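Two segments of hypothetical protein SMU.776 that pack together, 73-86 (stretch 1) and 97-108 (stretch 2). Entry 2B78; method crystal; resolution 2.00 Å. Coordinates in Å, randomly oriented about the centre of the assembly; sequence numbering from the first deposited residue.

Stretch 1 73-86: YFIKLFQWSKDKRK
Stretch 2, residues 97-108: YRLFNQDGDSFG

An arginine just beyond a helix can fasten that helix to a neighbouring segment of strand and turn, and SMU.776 offers a worked example. Residues 73-83 are helical; stretch 2 runs as strand at 97-98, turns a corner at 99, forms a separate strand at 100-101 and passes through a 3-10 segment at 103-104. Leu77 CA lies 7.4 Å from Ser106 CA, and Ser81 CA 6.1 Å from Asp105 CA, so stretch 2 from 105 to 106 runs against the helix direction.

Arg85 (phi/psi -113/16; chi1 m, chi2 and chi3 t, chi4 73°) covers the most surface. Its NE donates to Arg98 O at 2.8 Å, while NH1 and NH2 reach Asp105 OD1 and OD2, each at 3.0 Å, in a two-pronged salt bridge. NH1 also donates to Ser81 O (3.0 Å), tying the guanidinium back to the preceding helix. Asp105 (chi1 m) is held by Asn101 N, 2.7 Å from OD2.

Back toward the start of stretch 1, aromatic packing takes over, CH edge against pi face. Phe100 (chi1 t) receives the edge of Phe78 (m), planes at 77°, CD1 to CD1 3.7 Å; Phe107 (t) receives Phe74 (m) at 85°, Phe74 CE1 3.5 Å from Phe107 CZ. Leu77 (m, t) points toward stretch 2, CD1 3.8 Å from Phe107 CB and CD2 4.1 Å from Ser106 CB. A water bridges Leu77 O (2.7 Å) and Asp105 O (2.8 Å).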

# COMPACT_ATOMS: atom_id res chain seq x y z
N TYR A 73 -4.00 -26.87 0.06
CA TYR A 73 -4.55 -25.84 0.93
C TYR A 73 -4.42 -24.47 0.26
O TYR A 73 -5.31 -23.64 0.36
CB TYR A 73 -3.83 -25.83 2.28
CG TYR A 73 -4.45 -24.86 3.26
CD1 TYR A 73 -5.65 -25.15 3.90
CD2 TYR A 73 -3.83 -23.64 3.54
CE1 TYR A 73 -6.22 -24.26 4.81
CE2 TYR A 73 -4.40 -22.73 4.45
CZ TYR A 73 -5.59 -23.06 5.07
OH TYR A 73 -6.15 -22.18 5.98
N PHE A 74 -3.29 -24.24 -0.42
CA PHE A 74 -3.09 -22.97 -1.09
C PHE A 74 -3.91 -22.86 -2.37
O PHE A 74 -4.36 -21.76 -2.74
CB PHE A 74 -1.59 -22.74 -1.36
CG PHE A 74 -0.80 -22.44 -0.12
CD1 PHE A 74 -1.00 -21.25 0.57
CD2 PHE A 74 0.10 -23.36 0.38
CE1 PHE A 74 -0.31 -20.99 1.76
CE2 PHE A 74 0.80 -23.11 1.56
CZ PHE A 74 0.59 -21.92 2.25
N ILE A 75 -4.14 -23.98 -3.05
CA ILE A 75 -4.96 -23.95 -4.27
C ILE A 75 -6.35 -23.45 -3.87
O ILE A 75 -6.94 -22.60 -4.56
CB ILE A 75 -5.06 -25.37 -4.91
CG1 ILE A 75 -3.73 -25.71 -5.58
CG2 ILE A 75 -6.19 -25.42 -5.92
CD1 ILE A 75 -3.61 -27.15 -6.03
N LYS A 76 -6.87 -23.95 -2.75
CA LYS A 76 -8.18 -23.55 -2.25
C LYS A 76 -8.19 -22.05 -1.94
O LYS A 76 -9.11 -21.34 -2.31
CB LYS A 76 -8.53 -24.32 -0.97
CG LYS A 76 -8.58 -25.84 -1.12
CD LYS A 76 -9.77 -26.29 -1.95
CE LYS A 76 -9.92 -27.80 -1.92
NZ LYS A 76 -11.07 -28.26 -2.75
N LEU A 77 -7.15 -21.59 -1.24
CA LEU A 77 -7.06 -20.17 -0.89
C LEU A 77 -7.05 -19.27 -2.12
O LEU A 77 -7.74 -18.25 -2.16
CB LEU A 77 -5.81 -19.90 -0.05
CG LEU A 77 -5.88 -20.28 1.43
CD1 LEU A 77 -4.57 -19.92 2.10
CD2 LEU A 77 -7.05 -19.54 2.10
N PHE A 78 -6.27 -19.64 -3.13
CA PHE A 78 -6.20 -18.82 -4.33
C PHE A 78 -7.46 -18.90 -5.18
O PHE A 78 -7.81 -17.94 -5.86
CB PHE A 78 -4.95 -19.17 -5.16
CG PHE A 78 -3.65 -18.86 -4.46
CD1 PHE A 78 -3.49 -17.66 -3.77
CD2 PHE A 78 -2.59 -19.76 -4.49
CE1 PHE A 78 -2.29 -17.36 -3.12
CE2 PHE A 78 -1.38 -19.47 -3.84
CZ PHE A 78 -1.23 -18.27 -3.16
N GLN A 79 -8.15 -20.03 -5.15
CA GLN A 79 -9.39 -20.16 -5.91
C GLN A 79 -10.42 -19.19 -5.35
O GLN A 79 -11.18 -18.58 -6.10
CB GLN A 79 -9.95 -21.59 -5.83
CG GLN A 79 -9.25 -22.63 -6.70
CD GLN A 79 -9.76 -24.05 -6.45
OE1 GLN A 79 -9.61 -24.94 -7.29
NE2 GLN A 79 -10.34 -24.28 -5.27
N TRP A 80 -10.42 -19.03 -4.03
CA TRP A 80 -11.36 -18.11 -3.39
C TRP A 80 -11.00 -16.65 -3.68
O TRP A 80 -11.87 -15.83 -3.97
CB TRP A 80 -11.38 -18.33 -1.87
CG TRP A 80 -12.16 -19.52 -1.38
CD1 TRP A 80 -11.65 -20.70 -0.91
CD2 TRP A 80 -13.59 -19.63 -1.28
NE1 TRP A 80 -12.67 -21.54 -0.53
CE2 TRP A 80 -13.87 -20.91 -0.75
CE3 TRP A 80 -14.66 -18.78 -1.60
CZ2 TRP A 80 -15.18 -21.36 -0.52
CZ3 TRP A 80 -15.97 -19.22 -1.37
CH2 TRP A 80 -16.21 -20.50 -0.83
N SER A 81 -9.72 -16.33 -3.58
CA SER A 81 -9.28 -14.96 -3.83
C SER A 81 -9.55 -14.57 -5.28
O SER A 81 -9.90 -13.42 -5.58
CB SER A 81 -7.80 -14.80 -3.49
OG SER A 81 -6.98 -15.64 -4.30
N LYS A 82 -9.40 -15.53 -6.18
CA LYS A 82 -9.64 -15.30 -7.60
C LYS A 82 -11.13 -15.05 -7.88
O LYS A 82 -11.48 -14.14 -8.62
CB LYS A 82 -9.17 -16.50 -8.42
CG LYS A 82 -9.44 -16.41 -9.92
CD LYS A 82 -8.75 -17.54 -10.67
CE LYS A 82 -8.84 -17.35 -12.18
NZ LYS A 82 -8.09 -18.42 -12.91
N ASP A 83 -11.98 -15.86 -7.28
CA ASP A 83 -13.42 -15.72 -7.48
C ASP A 83 -13.98 -14.39 -7.00
O ASP A 83 -14.97 -13.90 -7.54
CB ASP A 83 -14.18 -16.85 -6.79
CG ASP A 83 -14.29 -18.08 -7.67
OD1 ASP A 83 -14.96 -17.99 -8.72
OD2 ASP A 83 -13.70 -19.13 -7.32
N LYS A 84 -13.35 -13.79 -5.99
CA LYS A 84 -13.84 -12.51 -5.49
C LYS A 84 -13.42 -11.35 -6.38
O LYS A 84 -13.92 -10.23 -6.23
CB LYS A 84 -13.30 -12.24 -4.08
CG LYS A 84 -13.42 -13.41 -3.11
CD LYS A 84 -12.92 -13.01 -1.73
CE LYS A 84 -12.79 -14.21 -0.81
NZ LYS A 84 -14.03 -15.03 -0.76
N ARG A 85 -12.51 -11.62 -7.32
CA ARG A 85 -11.99 -10.56 -8.18
C ARG A 85 -12.34 -10.63 -9.67
O ARG A 85 -11.71 -9.95 -10.49
CB ARG A 85 -10.47 -10.50 -8.02
CG ARG A 85 -10.00 -10.19 -6.60
CD ARG A 85 -8.48 -10.25 -6.49
NE ARG A 85 -7.96 -9.63 -5.26
CZ ARG A 85 -8.07 -10.15 -4.04
NH1 ARG A 85 -8.68 -11.32 -3.85
NH2 ARG A 85 -7.55 -9.51 -3.01
N LYS A 86 -13.35 -11.43 -10.03
CA LYS A 86 -13.76 -11.57 -11.43
C LYS A 86 -13.96 -10.25 -12.18
O LYS A 86 -13.60 -10.15 -13.36
CB LYS A 86 -15.04 -12.39 -11.52
CG LYS A 86 -14.84 -13.88 -11.29
CD LYS A 86 -16.18 -14.62 -11.27
CE LYS A 86 -17.02 -14.19 -10.08
NZ LYS A 86 -18.27 -15.00 -9.96
N TYR A 97 -3.47 -4.67 -10.54
CA TYR A 97 -4.23 -4.62 -9.29
C TYR A 97 -3.77 -5.75 -8.39
O TYR A 97 -3.01 -6.62 -8.81
CB TYR A 97 -5.73 -4.71 -9.57
CG TYR A 97 -6.16 -5.96 -10.31
CD1 TYR A 97 -6.63 -7.08 -9.62
CD2 TYR A 97 -6.09 -6.03 -11.71
CE1 TYR A 97 -7.02 -8.23 -10.30
CE2 TYR A 97 -6.47 -7.19 -12.40
CZ TYR A 97 -6.94 -8.28 -11.69
OH TYR A 97 -7.30 -9.42 -12.36
N ARG A 98 -4.22 -5.75 -7.14
CA ARG A 98 -3.79 -6.79 -6.21
C ARG A 98 -4.64 -8.07 -6.25
O ARG A 98 -5.87 -8.01 -6.17
CB ARG A 98 -3.74 -6.25 -4.78
CG ARG A 98 -3.41 -7.30 -3.73
CD ARG A 98 -2.69 -6.70 -2.53
NE ARG A 98 -1.36 -6.23 -2.90
CZ ARG A 98 -0.47 -5.76 -2.04
NH1 ARG A 98 -0.75 -5.69 -0.75
NH2 ARG A 98 0.72 -5.35 -2.48
N LEU A 99 -3.97 -9.22 -6.36
CA LEU A 99 -4.64 -10.52 -6.41
C LEU A 99 -4.83 -11.18 -5.05
O LEU A 99 -5.79 -11.93 -4.84
CB LEU A 99 -3.85 -11.47 -7.32
CG LEU A 99 -3.66 -11.08 -8.79
CD1 LEU A 99 -2.84 -12.16 -9.51
CD2 LEU A 99 -5.02 -10.92 -9.48
N PHE A 100 -3.93 -10.90 -4.11
CA PHE A 100 -3.98 -11.50 -2.78
C PHE A 100 -3.40 -10.52 -1.78
O PHE A 100 -2.31 -9.99 -1.99
CB PHE A 100 -3.16 -12.80 -2.78
CG PHE A 100 -3.54 -13.76 -1.69
CD1 PHE A 100 -4.56 -14.69 -1.89
CD2 PHE A 100 -2.89 -13.74 -0.46
CE1 PHE A 100 -4.93 -15.58 -0.87
CE2 PHE A 100 -3.25 -14.62 0.55
CZ PHE A 100 -4.27 -15.54 0.35
N ASN A 101 -4.11 -10.28 -0.68
CA ASN A 101 -3.63 -9.33 0.31
C ASN A 101 -3.63 -9.83 1.74
O ASN A 101 -4.53 -9.51 2.52
CB ASN A 101 -4.45 -8.04 0.23
CG ASN A 101 -3.83 -6.90 1.03
OD1 ASN A 101 -2.62 -6.65 0.97
ND2 ASN A 101 -4.67 -6.18 1.77
N GLN A 102 -2.63 -10.63 2.08
CA GLN A 102 -2.47 -11.17 3.42
C GLN A 102 -3.74 -11.69 4.11
O GLN A 102 -4.42 -12.55 3.58
CB GLN A 102 -1.77 -10.12 4.28
CG GLN A 102 -0.43 -9.67 3.69
CD GLN A 102 0.52 -9.14 4.74
OE1 GLN A 102 0.89 -9.85 5.67
NE2 GLN A 102 0.91 -7.88 4.61
N ASP A 103 -4.06 -11.16 5.30
CA ASP A 103 -5.24 -11.65 6.01
C ASP A 103 -6.56 -11.27 5.35
O ASP A 103 -7.61 -11.84 5.69
CB ASP A 103 -5.20 -11.22 7.50
CG ASP A 103 -5.05 -9.72 7.70
OD1 ASP A 103 -4.52 -9.03 6.79
OD2 ASP A 103 -5.44 -9.24 8.79
N GLY A 104 -6.52 -10.33 4.41
CA GLY A 104 -7.73 -9.94 3.72
C GLY A 104 -8.20 -11.12 2.89
O GLY A 104 -9.37 -11.22 2.54
N ASP A 105 -7.27 -12.01 2.56
CA ASP A 105 -7.61 -13.20 1.79
C ASP A 105 -7.30 -14.47 2.56
O ASP A 105 -7.05 -15.54 1.98
CB ASP A 105 -6.90 -13.19 0.45
CG ASP A 105 -7.42 -12.11 -0.47
OD1 ASP A 105 -8.57 -12.26 -0.96
OD2 ASP A 105 -6.70 -11.11 -0.67
N SER A 106 -7.31 -14.33 3.88
CA SER A 106 -7.09 -15.43 4.82
C SER A 106 -5.73 -16.09 4.93
O SER A 106 -5.64 -17.25 5.33
CB SER A 106 -8.17 -16.50 4.64
OG SER A 106 -9.43 -16.01 5.11
N PHE A 107 -4.68 -15.39 4.58
CA PHE A 107 -3.35 -15.95 4.76
C PHE A 107 -2.35 -14.82 4.87
O PHE A 107 -1.80 -14.36 3.87
CB PHE A 107 -2.95 -16.88 3.62
CG PHE A 107 -1.81 -17.80 3.99
CD1 PHE A 107 -2.05 -18.90 4.81
CD2 PHE A 107 -0.51 -17.52 3.60
CE1 PHE A 107 -0.99 -19.71 5.24
CE2 PHE A 107 0.55 -18.32 4.02
CZ PHE A 107 0.31 -19.41 4.84
N GLY A 108 -2.13 -14.35 6.09
CA GLY A 108 -1.19 -13.27 6.30
C GLY A 108 0.23 -13.63 5.91
O GLY A 108 0.59 -14.81 5.88
O HOH W 1 -7.09 -19.66 5.57
O HOH W 2 -8.43 -17.24 0.28
O HOH W 3 -6.26 -14.10 -6.42